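Local coordinates for pectinesterase (Sitophilus oryzae, PDB 4PMH), which probably helps digest plant cell walls by hydrolysing the methyl esters of pectin, releasing methanol and leaving de-esterified polygalacturonate, at residues Ala57-Gly62 / Val87-Tyr92; Ile69-Gly74 / Thr101-Asn106; Tyr76-Tyr81 / Gly121-Ser126; Val80-Thr85 / Thr150-Lys155; Ile144-Ser149 / Gln177-Gln182. All blocks are in the same frame, centred on the assembly; numbering follows the deposited sequence.

Contact 1: Ala57-Gly62 / Val87-Tyr92; sequences AAINAG and VPLTIY. Unlike the reference sequence in segment 57-62: Ala61 (reference Thr).
Val87, just before strand 89-93, and Leu89, its first residue, meet the last turn of helix 51-61, which lies across the end of the parallel beta-helix. The two methyls of Val87 do different work. CG1 stands anti to the backbone N (chi1 -178°), which leaves CG2 beside that nitrogen and turned to the helix end, 3.5 Å from CA of Gly62. The same CG2 lies 3.8 Å from O of Ala58 and touches O of Ile59 as well. Gly62 leaves the helix with a positive phi of 69°, a backbone shape that favours glycine. Two residues further on, Leu89 forks: its CD2 meets CB of Ala58 at 3.7 Å, while CD1 rests 4.0 Å from CG1 of Ile59, the side chains of Leu89 and Ile59 crossing at about a right angle. Ala58 also packs on Ile69 of strand 67-71, and Ile59 on Pro83, just after strand 80-82. Everything that meets here is a methyl, a methylene or a backbone carbonyl, and the helix is therefore held to this strand by shape and exclusion of water rather than by directed polar bonds.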
# COMPACT_ATOMS: atom_id res chain seq x y z
N ALA A 57 10.68 22.57 5.65
CA ALA A 57 10.21 23.94 5.90
C ALA A 57 8.81 23.94 6.51
O ALA A 57 8.57 24.63 7.51
CB ALA A 57 10.23 24.78 4.63
N ALA A 58 7.92 23.16 5.91
CA ALA A 58 6.53 23.06 6.38
C ALA A 58 6.43 22.48 7.80
O ALA A 58 5.69 22.99 8.64
CB ALA A 58 5.71 22.23 5.40
N ILE A 59 7.20 21.42 8.08
CA ILE A 59 7.17 20.81 9.40
C ILE A 59 7.77 21.74 10.46
O ILE A 59 7.15 21.95 11.52
CB ILE A 59 7.90 19.45 9.39
CG1 ILE A 59 7.11 18.47 8.54
CG2 ILE A 59 8.09 18.94 10.83
CD1 ILE A 59 7.71 17.08 8.47
N ASN A 60 8.92 22.33 10.15
CA ASN A 60 9.63 23.19 11.09
C ASN A 60 8.81 24.45 11.44
O ASN A 60 8.87 24.94 12.56
CB ASN A 60 11.00 23.61 10.56
CG ASN A 60 12.00 22.47 10.51
OD1 ASN A 60 11.95 21.51 11.30
ND2 ASN A 60 12.92 22.55 9.56
N ALA A 61 8.01 24.93 10.50
CA ALA A 61 7.23 26.14 10.74
C ALA A 61 6.07 25.90 11.68
O ALA A 61 5.52 26.85 12.23
CB ALA A 61 6.73 26.74 9.45
N GLY A 62 5.68 24.64 11.85
CA GLY A 62 4.71 24.26 12.86
C GLY A 62 3.32 24.76 12.53
O GLY A 62 3.01 25.08 11.39
N VAL A 87 1.67 19.14 12.04
CA VAL A 87 1.35 19.95 10.86
C VAL A 87 0.68 19.08 9.77
O VAL A 87 1.31 18.13 9.27
CB VAL A 87 2.60 20.59 10.22
CG1 VAL A 87 2.18 21.45 9.04
CG2 VAL A 87 3.37 21.43 11.25
N PRO A 88 -0.58 19.41 9.39
CA PRO A 88 -1.20 18.68 8.27
C PRO A 88 -0.56 19.09 6.94
O PRO A 88 -0.50 20.28 6.62
CB PRO A 88 -2.69 19.08 8.33
CG PRO A 88 -2.84 19.87 9.60
CD PRO A 88 -1.49 20.47 9.86
N LEU A 89 -0.11 18.11 6.16
CA LEU A 89 0.58 18.37 4.92
C LEU A 89 -0.13 17.76 3.71
O LEU A 89 -0.59 16.62 3.74
CB LEU A 89 1.98 17.78 5.01
CG LEU A 89 2.90 18.19 6.16
CD1 LEU A 89 4.21 17.40 6.07
CD2 LEU A 89 3.22 19.66 6.13
N THR A 90 -0.22 18.55 2.64
CA THR A 90 -0.66 18.08 1.33
C THR A 90 0.53 18.25 0.38
O THR A 90 1.06 19.35 0.25
CB THR A 90 -1.86 18.92 0.84
OG1 THR A 90 -2.94 18.72 1.75
CG2 THR A 90 -2.28 18.52 -0.55
N ILE A 91 0.96 17.16 -0.22
CA ILE A 91 2.07 17.18 -1.17
C ILE A 91 1.50 16.78 -2.52
O ILE A 91 1.04 15.65 -2.68
CB ILE A 91 3.19 16.19 -0.74
CG1 ILE A 91 3.76 16.59 0.63
CG2 ILE A 91 4.34 16.17 -1.77
CD1 ILE A 91 3.16 15.81 1.78
N TYR A 92 1.54 17.70 -3.48
CA TYR A 92 0.97 17.45 -4.78
C TYR A 92 1.84 17.82 -5.95
O TYR A 92 2.56 18.79 -5.90
CB TYR A 92 -0.39 18.12 -4.91
CG TYR A 92 -0.37 19.62 -5.02
CD1 TYR A 92 -0.39 20.42 -3.90
CD2 TYR A 92 -0.39 20.23 -6.25
CE1 TYR A 92 -0.41 21.81 -4.01
CE2 TYR A 92 -0.42 21.60 -6.38
CZ TYR A 92 -0.42 22.39 -5.24
OH TYR A 92 -0.43 23.76 -5.37

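Contact 2: Ile69-Gly74 / Thr101-Asn106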
# COMPACT_ATOMS: atom_id res chain seq x y z
N ILE A 69 2.43 21.70 -0.31
CA ILE A 69 3.71 21.60 -0.95
C ILE A 69 3.47 21.17 -2.38
O ILE A 69 3.05 20.03 -2.63
CB ILE A 69 4.62 20.55 -0.27
CG1 ILE A 69 5.00 21.06 1.12
CG2 ILE A 69 5.86 20.29 -1.11
CD1 ILE A 69 5.42 20.00 2.10
N LYS A 70 3.75 22.07 -3.32
CA LYS A 70 3.64 21.78 -4.74
C LYS A 70 4.98 21.32 -5.30
O LYS A 70 5.99 21.99 -5.10
CB LYS A 70 3.18 23.01 -5.48
CG LYS A 70 3.03 22.77 -6.96
CD LYS A 70 2.30 23.93 -7.62
CE LYS A 70 3.18 25.15 -7.75
NZ LYS A 70 2.59 26.11 -8.73
N ILE A 71 4.97 20.20 -6.01
CA ILE A 71 6.18 19.72 -6.68
C ILE A 71 6.05 19.94 -8.18
O ILE A 71 5.27 19.26 -8.87
CB ILE A 71 6.43 18.21 -6.42
CG1 ILE A 71 6.40 17.91 -4.91
CG2 ILE A 71 7.74 17.78 -7.08
CD1 ILE A 71 6.66 16.46 -4.52
N ASN A 72 6.83 20.87 -8.71
CA ASN A 72 6.80 21.13 -10.13
C ASN A 72 7.06 19.85 -10.91
O ASN A 72 7.85 19.00 -10.47
CB ASN A 72 7.81 22.19 -10.53
CG ASN A 72 7.32 23.60 -10.26
OD1 ASN A 72 6.17 23.82 -9.90
ND2 ASN A 72 8.20 24.57 -10.47
N ALA A 73 6.40 19.75 -12.06
CA ALA A 73 6.54 18.62 -12.95
C ALA A 73 8.01 18.32 -13.21
O ALA A 73 8.81 19.24 -13.37
CB ALA A 73 5.83 18.92 -14.27
N GLY A 74 8.38 17.05 -13.22
CA GLY A 74 9.78 16.67 -13.37
C GLY A 74 10.06 15.28 -12.84
O GLY A 74 9.16 14.60 -12.35
N THR A 101 4.85 14.17 -12.63
CA THR A 101 5.69 14.39 -11.47
C THR A 101 6.08 13.04 -10.91
O THR A 101 5.24 12.32 -10.40
CB THR A 101 4.94 15.23 -10.43
OG1 THR A 101 4.40 16.40 -11.06
CG2 THR A 101 5.89 15.63 -9.31
N LEU A 102 7.35 12.68 -11.05
CA LEU A 102 7.82 11.33 -10.75
C LEU A 102 8.97 11.36 -9.73
O LEU A 102 10.00 11.99 -9.97
CB LEU A 102 8.29 10.65 -12.03
CG LEU A 102 8.98 9.28 -11.86
CD1 LEU A 102 7.98 8.29 -11.28
CD2 LEU A 102 9.55 8.77 -13.17
N ILE A 103 8.77 10.69 -8.60
CA ILE A 103 9.75 10.56 -7.57
C ILE A 103 10.20 9.11 -7.63
O ILE A 103 9.41 8.23 -7.36
CB ILE A 103 9.14 10.86 -6.19
CG1 ILE A 103 8.40 12.21 -6.21
CG2 ILE A 103 10.22 10.84 -5.12
CD1 ILE A 103 7.56 12.46 -4.98
N THR A 104 11.45 8.87 -8.01
CA THR A 104 11.85 7.51 -8.33
C THR A 104 13.28 7.17 -7.91
O THR A 104 14.17 8.01 -8.02
CB THR A 104 11.70 7.23 -9.85
OG1 THR A 104 12.13 5.89 -10.12
CG2 THR A 104 12.53 8.19 -10.73
N LEU A 105 13.47 5.93 -7.46
CA LEU A 105 14.81 5.40 -7.18
C LEU A 105 14.80 3.90 -7.43
O LEU A 105 13.73 3.29 -7.41
CB LEU A 105 15.19 5.65 -5.72
CG LEU A 105 15.57 7.06 -5.31
CD1 LEU A 105 15.66 7.16 -3.80
CD2 LEU A 105 16.90 7.45 -5.94
N ASN A 106 15.98 3.33 -7.72
CA ASN A 106 16.19 1.86 -7.77
C ASN A 106 16.88 1.52 -6.46
O ASN A 106 18.11 1.63 -6.34
CB ASN A 106 17.07 1.48 -8.97
CG ASN A 106 17.29 -0.03 -9.12
OD1 ASN A 106 17.12 -0.82 -8.19
ND2 ASN A 106 17.74 -0.43 -10.30
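Thr101 and Ile71 meet methyl to methyl near the first turns of the right-handed parallel beta-helix, the fold of pectin methylesterases. CG2 of Thr101 lies 3.6 Å from CG2 of Ile71, placed there because it stands anti to the backbone N while OG1 takes the position beside that nitrogen (chi1 -51°). OG1 accordingly faces the turn after strand 67-71 and passes 3.6 Å from CA of Ala73. Further along the strand, CD1 of Ile71 and CD1 of Ile103 approach to 4.1 Å, the two side chains crossing at about a right angle. An alanine in place of Thr101 would probably open a gap beside the CG2 methyl of Ile71 and leave the Ala73 turn less closely packed. Outward from these side chains, the backbones pair: Gly74 and Thr101 form a parallel bridge, and the pairing goes on where the backbone of Tyr76 bonds to Leu102 and Thr104. Gly74 has backbone angles that by themselves call for glycine, since a side chain would jam against the preceding carbonyl. In the second shell, Ile51 of helix 51-61 packs on both Ile71 and Ile103, and O of Asn72 accepts a hydrogen bond from the hydroxyl of Tyr76. The bridge itself is sealed by Leu102 N, which donates to Gly74 O at 2.9 Å with an N-H...O angle of 168°.

Contact 3: Tyr76-Tyr81 / Gly121-Ser126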
# COMPACT_ATOMS: atom_id res chain seq x y z
N TYR A 76 12.41 13.36 -10.09
CA TYR A 76 13.17 13.59 -8.87
C TYR A 76 13.76 12.28 -8.33
O TYR A 76 13.01 11.39 -7.96
CB TYR A 76 12.25 14.18 -7.82
CG TYR A 76 11.69 15.53 -8.22
CD1 TYR A 76 10.56 15.63 -9.04
CD2 TYR A 76 12.27 16.71 -7.76
CE1 TYR A 76 10.03 16.88 -9.40
CE2 TYR A 76 11.77 17.95 -8.13
CZ TYR A 76 10.64 18.04 -8.95
OH TYR A 76 10.15 19.29 -9.29
N GLN A 77 15.09 12.15 -8.31
CA GLN A 77 15.73 10.93 -7.81
C GLN A 77 16.15 11.13 -6.36
O GLN A 77 17.30 11.45 -6.04
CB GLN A 77 16.87 10.51 -8.73
CG GLN A 77 16.34 10.21 -10.13
CD GLN A 77 17.44 9.91 -11.10
OE1 GLN A 77 18.00 8.82 -11.11
NE2 GLN A 77 17.78 10.90 -11.92
N GLU A 78 15.18 10.94 -5.48
CA GLU A 78 15.33 11.22 -4.07
C GLU A 78 14.27 10.50 -3.27
O GLU A 78 13.31 10.02 -3.83
CB GLU A 78 15.22 12.74 -3.80
CG GLU A 78 14.28 13.49 -4.72
CD GLU A 78 14.58 15.01 -4.74
OE1 GLU A 78 14.14 15.70 -3.81
OE2 GLU A 78 15.21 15.51 -5.69
N VAL A 79 14.50 10.41 -1.97
CA VAL A 79 13.45 10.02 -1.03
C VAL A 79 12.69 11.24 -0.53
O VAL A 79 13.16 12.39 -0.64
CB VAL A 79 14.00 9.27 0.18
CG1 VAL A 79 14.57 7.92 -0.24
CG2 VAL A 79 15.02 10.09 0.95
N VAL A 80 11.52 10.98 0.03
CA VAL A 80 10.72 11.98 0.75
C VAL A 80 10.28 11.36 2.06
O VAL A 80 9.58 10.34 2.06
CB VAL A 80 9.48 12.40 -0.07
CG1 VAL A 80 8.69 13.49 0.65
CG2 VAL A 80 9.89 12.84 -1.46
N TYR A 81 10.74 11.93 3.17
CA TYR A 81 10.49 11.40 4.50
C TYR A 81 9.63 12.41 5.23
O TYR A 81 10.03 13.57 5.37
CB TYR A 81 11.77 11.18 5.29
CG TYR A 81 12.66 10.01 4.88
CD1 TYR A 81 12.29 9.11 3.90
CD2 TYR A 81 13.89 9.81 5.52
CE1 TYR A 81 13.12 8.06 3.55
CE2 TYR A 81 14.72 8.74 5.19
CZ TYR A 81 14.33 7.88 4.20
OH TYR A 81 15.15 6.83 3.84
N GLY A 121 22.14 10.48 1.15
CA GLY A 121 22.72 11.11 2.32
C GLY A 121 22.75 12.62 2.23
O GLY A 121 22.57 13.32 3.24
N SER A 122 22.96 13.14 1.02
CA SER A 122 23.04 14.58 0.82
C SER A 122 21.69 15.28 0.99
O SER A 122 21.63 16.50 0.94
CB SER A 122 23.65 14.91 -0.55
OG SER A 122 22.86 14.42 -1.62
N LEU A 123 20.63 14.54 1.24
CA LEU A 123 19.34 15.17 1.53
C LEU A 123 19.18 15.53 3.00
O LEU A 123 18.21 16.22 3.36
CB LEU A 123 18.19 14.24 1.09
CG LEU A 123 18.11 14.01 -0.41
CD1 LEU A 123 17.21 12.82 -0.70
CD2 LEU A 123 17.60 15.27 -1.12
N PHE A 124 20.11 15.09 3.85
CA PHE A 124 19.90 15.13 5.30
C PHE A 124 21.06 15.76 6.08
O PHE A 124 22.21 15.33 5.95
CB PHE A 124 19.57 13.73 5.82
CG PHE A 124 18.34 13.14 5.21
CD1 PHE A 124 17.08 13.51 5.66
CD2 PHE A 124 18.43 12.22 4.19
CE1 PHE A 124 15.93 12.98 5.10
CE2 PHE A 124 17.30 11.67 3.62
CZ PHE A 124 16.05 12.05 4.07
N ASN A 125 20.74 16.81 6.83
CA ASN A 125 21.66 17.36 7.84
C ASN A 125 21.20 16.90 9.23
O ASN A 125 19.99 16.70 9.46
CB ASN A 125 21.72 18.90 7.72
CG ASN A 125 22.61 19.55 8.77
OD1 ASN A 125 22.22 19.69 9.92
ND2 ASN A 125 23.81 19.99 8.36
N SER A 126 22.14 16.75 10.16
CA SER A 126 21.83 16.24 11.50
C SER A 126 20.83 17.10 12.30
O SER A 126 20.22 16.62 13.25
CB SER A 126 23.12 16.05 12.31
OG SER A 126 23.75 17.30 12.47
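Phe124 drives its far corner against Tyr81, and this is the tight end of the contact. Its CZ comes within 3.4 Å of CD2 of Tyr81, yet the ring centroids stay 5.2 Å apart and the planes, 29° from parallel, are slid so far that they barely overlap. Val79 fills the angle between them: its CG2 sits in the plane of the Phe124 ring at the edge, 3.8 Å from CZ, and also lies over one face of the Tyr81 ring, toward the rim. That methyl occupies the crowded position between the backbone N and the carbonyl carbon of Val79, which turns it to both aromatics. In contrast to the buried Val79 and Tyr81, Leu123 is partly exposed and packs through one branch: its CD1 touches CB of Glu78 at 3.7 Å and CG2 of Val79 at 3.9 Å. The polar ends turn to other partners: OE1 of Glu78 bonds to the backbone N of Ile51, and the hydroxyl of Tyr81 to that of Tyr116. Phe124 also stacks on Tyr134. The loop between helices 113-120 and 131-138 is thus pinned by aromatic and aliphatic packing to the first turn of the parallel beta-helix typical of pectinesterases.

Contact 4: Val80-Thr85 / Thr150-Lys155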
# COMPACT_ATOMS: atom_id res chain seq x y z
N VAL A 80 11.52 10.98 0.03
CA VAL A 80 10.72 11.98 0.75
C VAL A 80 10.28 11.36 2.06
O VAL A 80 9.58 10.34 2.06
CB VAL A 80 9.48 12.40 -0.07
CG1 VAL A 80 8.69 13.49 0.65
CG2 VAL A 80 9.89 12.84 -1.46
N TYR A 81 10.74 11.93 3.17
CA TYR A 81 10.49 11.40 4.50
C TYR A 81 9.63 12.41 5.23
O TYR A 81 10.03 13.57 5.37
CB TYR A 81 11.77 11.18 5.29
CG TYR A 81 12.66 10.01 4.88
CD1 TYR A 81 12.29 9.11 3.90
CD2 TYR A 81 13.89 9.81 5.52
CE1 TYR A 81 13.12 8.06 3.55
CE2 TYR A 81 14.72 8.74 5.19
CZ TYR A 81 14.33 7.88 4.20
OH TYR A 81 15.15 6.83 3.84
N ILE A 82 8.46 11.97 5.67
CA ILE A 82 7.59 12.79 6.53
C ILE A 82 7.63 12.21 7.93
O ILE A 82 6.96 11.22 8.20
CB ILE A 82 6.11 12.84 6.08
CG1 ILE A 82 5.95 12.97 4.56
CG2 ILE A 82 5.38 13.94 6.85
CD1 ILE A 82 6.24 14.32 3.95
N PRO A 83 8.43 12.81 8.83
CA PRO A 83 8.46 12.36 10.22
C PRO A 83 7.20 12.79 10.96
O PRO A 83 6.47 13.66 10.50
CB PRO A 83 9.69 13.08 10.78
CG PRO A 83 9.72 14.36 10.03
CD PRO A 83 9.24 14.02 8.64
N ASN A 84 6.96 12.21 12.13
CA ASN A 84 5.76 12.52 12.91
C ASN A 84 5.71 14.02 13.22
O ASN A 84 6.71 14.60 13.61
CB ASN A 84 5.71 11.70 14.20
CG ASN A 84 4.29 11.54 14.75
OD1 ASN A 84 3.35 12.23 14.34
ND2 ASN A 84 4.13 10.62 15.68
N THR A 85 4.56 14.64 12.98
CA THR A 85 4.37 16.07 13.18
C THR A 85 2.88 16.33 13.29
O THR A 85 2.09 15.54 12.83
CB THR A 85 4.93 16.90 11.99
OG1 THR A 85 4.56 18.27 12.13
CG2 THR A 85 4.39 16.41 10.63
N THR A 150 12.04 2.28 1.35
CA THR A 150 10.89 3.12 0.99
C THR A 150 11.31 4.42 0.35
O THR A 150 12.14 5.13 0.91
CB THR A 150 9.99 3.44 2.20
OG1 THR A 150 9.44 2.23 2.74
CG2 THR A 150 8.84 4.36 1.79
N VAL A 151 10.73 4.72 -0.81
CA VAL A 151 11.01 5.99 -1.51
C VAL A 151 10.27 7.20 -0.87
O VAL A 151 10.88 8.23 -0.61
CB VAL A 151 10.73 5.87 -3.03
CG1 VAL A 151 10.81 7.21 -3.73
CG2 VAL A 151 11.69 4.87 -3.64
N PHE A 152 8.99 7.03 -0.59
CA PHE A 152 8.16 8.05 0.07
C PHE A 152 7.59 7.44 1.37
O PHE A 152 6.77 6.53 1.34
CB PHE A 152 7.05 8.43 -0.90
CG PHE A 152 6.42 9.79 -0.68
CD1 PHE A 152 5.70 10.07 0.48
CD2 PHE A 152 6.45 10.74 -1.69
CE1 PHE A 152 5.09 11.31 0.65
CE2 PHE A 152 5.82 11.97 -1.54
CZ PHE A 152 5.13 12.25 -0.36
N TRP A 153 8.04 7.96 2.52
CA TRP A 153 7.82 7.34 3.83
C TRP A 153 7.03 8.30 4.73
O TRP A 153 7.54 9.33 5.12
CB TRP A 153 9.17 7.01 4.46
CG TRP A 153 9.13 6.08 5.65
CD1 TRP A 153 8.05 5.79 6.45
CD2 TRP A 153 10.24 5.36 6.20
NE1 TRP A 153 8.42 4.91 7.45
CE2 TRP A 153 9.76 4.64 7.31
CE3 TRP A 153 11.58 5.24 5.84
CZ2 TRP A 153 10.58 3.80 8.06
CZ3 TRP A 153 12.41 4.42 6.59
CH2 TRP A 153 11.90 3.71 7.69
N VAL A 154 5.78 7.95 5.04
CA VAL A 154 4.90 8.84 5.78
C VAL A 154 4.70 8.30 7.19
O VAL A 154 4.09 7.24 7.36
CB VAL A 154 3.52 8.95 5.10
CG1 VAL A 154 2.62 9.92 5.87
CG2 VAL A 154 3.66 9.38 3.66
N LYS A 155 5.23 9.02 8.18
CA LYS A 155 5.05 8.75 9.60
C LYS A 155 4.27 9.84 10.32
O LYS A 155 4.35 9.91 11.53
CB LYS A 155 6.42 8.60 10.28
CG LYS A 155 7.17 7.36 9.85
CD LYS A 155 8.57 7.28 10.46
CE LYS A 155 8.59 6.59 11.82
NZ LYS A 155 8.48 5.11 11.73
O HOH W 1 13.79 4.82 2.72
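Val80 and Ile82 exchange four backbone hydrogen bonds with the strand beside them, in the parallel register of a beta-helix sheet. N of Val80 donates to O of Val151 and its O accepts from N of Trp153. Ile82 repeats the pattern, its N reaching O of Trp153 at 2.8 Å and its O receiving N of Lys155 at 2.8 Å. The axes of strands 80-82 and 152-154 run 4.8 Å apart and 1° from parallel. Strand 80-82 is the first of its sheet, while strand 152-154 bonds on its other flank to strand 181-183. On the face of Val80 and Phe152, the two side chains lie side by side, and CB of Val80 stands over the Phe152 ring, 4.0 Å from its centroid, in a CH-pi contact. Ile82 continues this row more loosely, its CG1 4.4 Å from CG2 of Val154. On the face of Tyr81 and Trp153, the edge of the indole is directed at the phenol face in a T-shaped pair with planes at 82°. CB of Trp153 adds to this pair, touching CD1 of Tyr81 at 3.8 Å. Met133 of helix 131-138 touches both aromatics. The Tyr81 hydroxyl, which also bonds to Tyr116, donates to a water 2.7 Å from its OH.

Contact 5: Ile144-Ser149 / Gln177-Gln182; sequences IGTSCS and QAVALQ
Ser149 points its hydroxyl across to Val179, while Thr146, one helical turn earlier, comes at the same valine from another side. The two bracket Val179 from the weakly bonded helical turn about 145-148 and the residue after it, while Ser147 faces Gln182. OG of Ser149 occupies the position between the backbone N and the carbonyl carbon (chi1 79°), and from there it serves twice: it accepts from N of Val179 at 2.9 Å, with an N-H...O angle of 163°, and donates to O of Thr146 at 2.7 Å. Thr146 O also accepts from N of Ser149, and its second donor, the hydroxyl, lies only 15° from the carbonyl plane. CG2 of Val179 fits against this hub, 3.6 Å from both Thr146 O and Ser149 OG, and 4.0 Å from CG2 of Thr146, the side chains of Thr146 and Val179 crossing at about a right angle. Thr146 also crosses Gln177 at about a right angle, OG1 of Thr146 lying 3.9 Å from CB of Gln177. A water joins OG of Ser147 to OE1 of the extended Gln182, which has a further partner in Ser206. An alanine at Ser149 would probably leave N of Val179 without this acceptor and Thr146 O with one donor fewer. Cys148 is tied by a disulfide to Cys137. Gln177, which probably binds substrate, is held by Gln110 and touches Asp200, the probable proton donor. The serine hydroxyl just after the disulfide-bonded Cys148 thus joins this turn to N of Val179, two residues beyond Gln177, and is likely to help fix this edge of the active site.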
# COMPACT_ATOMS: atom_id res chain seq x y z
N ILE A 144 19.76 -2.53 4.15
CA ILE A 144 18.90 -1.58 4.84
C ILE A 144 17.54 -2.20 5.20
O ILE A 144 16.90 -1.78 6.18
CB ILE A 144 18.70 -0.28 4.02
CG1 ILE A 144 17.99 -0.55 2.70
CG2 ILE A 144 20.05 0.41 3.82
CD1 ILE A 144 17.80 0.66 1.81
N GLY A 145 17.11 -3.18 4.40
CA GLY A 145 15.87 -3.91 4.65
C GLY A 145 14.61 -3.24 4.10
O GLY A 145 14.66 -2.14 3.51
N THR A 146 13.49 -3.92 4.29
CA THR A 146 12.25 -3.58 3.57
C THR A 146 11.70 -2.18 3.91
O THR A 146 11.42 -1.38 3.00
CB THR A 146 11.19 -4.68 3.75
OG1 THR A 146 11.73 -5.92 3.24
CG2 THR A 146 9.92 -4.36 2.98
N SER A 147 11.56 -1.88 5.19
CA SER A 147 11.12 -0.54 5.58
C SER A 147 12.05 0.55 5.03
O SER A 147 11.57 1.56 4.58
CB SER A 147 11.03 -0.38 7.11
OG SER A 147 10.25 -1.40 7.67
N CYS A 148 13.37 0.36 5.09
CA CYS A 148 14.31 1.40 4.64
C CYS A 148 14.43 1.52 3.10
O CYS A 148 15.02 2.47 2.57
CB CYS A 148 15.70 1.21 5.28
SG CYS A 148 15.76 1.64 7.04
N SER A 149 13.87 0.56 2.37
CA SER A 149 13.83 0.65 0.92
C SER A 149 12.83 1.72 0.43
O SER A 149 12.79 2.01 -0.77
CB SER A 149 13.52 -0.70 0.31
OG SER A 149 12.13 -1.00 0.38
N GLN A 177 12.78 -7.00 -2.60
CA GLN A 177 11.64 -6.21 -2.12
C GLN A 177 12.03 -4.75 -2.27
O GLN A 177 13.18 -4.41 -2.01
CB GLN A 177 11.36 -6.48 -0.63
CG GLN A 177 11.09 -7.93 -0.25
CD GLN A 177 12.37 -8.76 -0.09
OE1 GLN A 177 13.48 -8.24 -0.09
NE2 GLN A 177 12.20 -10.08 0.04
N ALA A 178 11.10 -3.89 -2.66
CA ALA A 178 11.42 -2.47 -2.85
C ALA A 178 10.16 -1.61 -2.76
O ALA A 178 9.33 -1.61 -3.66
CB ALA A 178 12.12 -2.26 -4.18
N VAL A 179 10.06 -0.84 -1.69
CA VAL A 179 8.85 -0.12 -1.37
C VAL A 179 8.85 1.25 -2.04
O VAL A 179 9.83 1.97 -2.00
CB VAL A 179 8.67 0.06 0.17
CG1 VAL A 179 7.42 0.89 0.47
CG2 VAL A 179 8.57 -1.30 0.85
N ALA A 180 7.72 1.58 -2.65
CA ALA A 180 7.53 2.90 -3.24
C ALA A 180 6.95 3.83 -2.21
O ALA A 180 7.59 4.82 -1.84
CB ALA A 180 6.65 2.84 -4.48
N LEU A 181 5.75 3.52 -1.73
CA LEU A 181 5.10 4.28 -0.67
C LEU A 181 4.92 3.41 0.58
O LEU A 181 4.51 2.23 0.49
CB LEU A 181 3.75 4.81 -1.14
CG LEU A 181 2.86 5.56 -0.17
CD1 LEU A 181 3.56 6.84 0.27
CD2 LEU A 181 1.48 5.91 -0.72
N GLN A 182 5.23 3.99 1.74
CA GLN A 182 4.94 3.38 3.04
C GLN A 182 4.18 4.35 3.92
O GLN A 182 4.66 5.46 4.16
CB GLN A 182 6.21 2.98 3.78
CG GLN A 182 5.89 2.41 5.16
CD GLN A 182 7.10 2.09 6.01
OE1 GLN A 182 6.97 1.85 7.22
NE2 GLN A 182 8.27 2.04 5.39
O HOH W 2 8.36 -0.01 9.29

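How the contacts relate
Contacts 1, 3 and 4 are largely buried, whereas contacts 2 and 5 are partly buried. Contacts 3 and 4 share Val80 and Tyr81: one joins strand 80-82 to a covering loop by packing, the other to its neighbour in the sheet by backbone bonds. Contact 1 meets contact 4 where Ile59 and Leu89 touch Pro83 and Ile82, and contact 2 where strands 67-71 and 89-93 pair. Contact 2 also feeds the hydrophobic interior, through Ile103 against Phe152. Strand 152-154 carries the sheet on to contact 5. The chemistry shifts accordingly, from packing without polar bonds under the helix, through backbone bonding in the sheet, to a serine hydroxyl bridging two backbones near the active site.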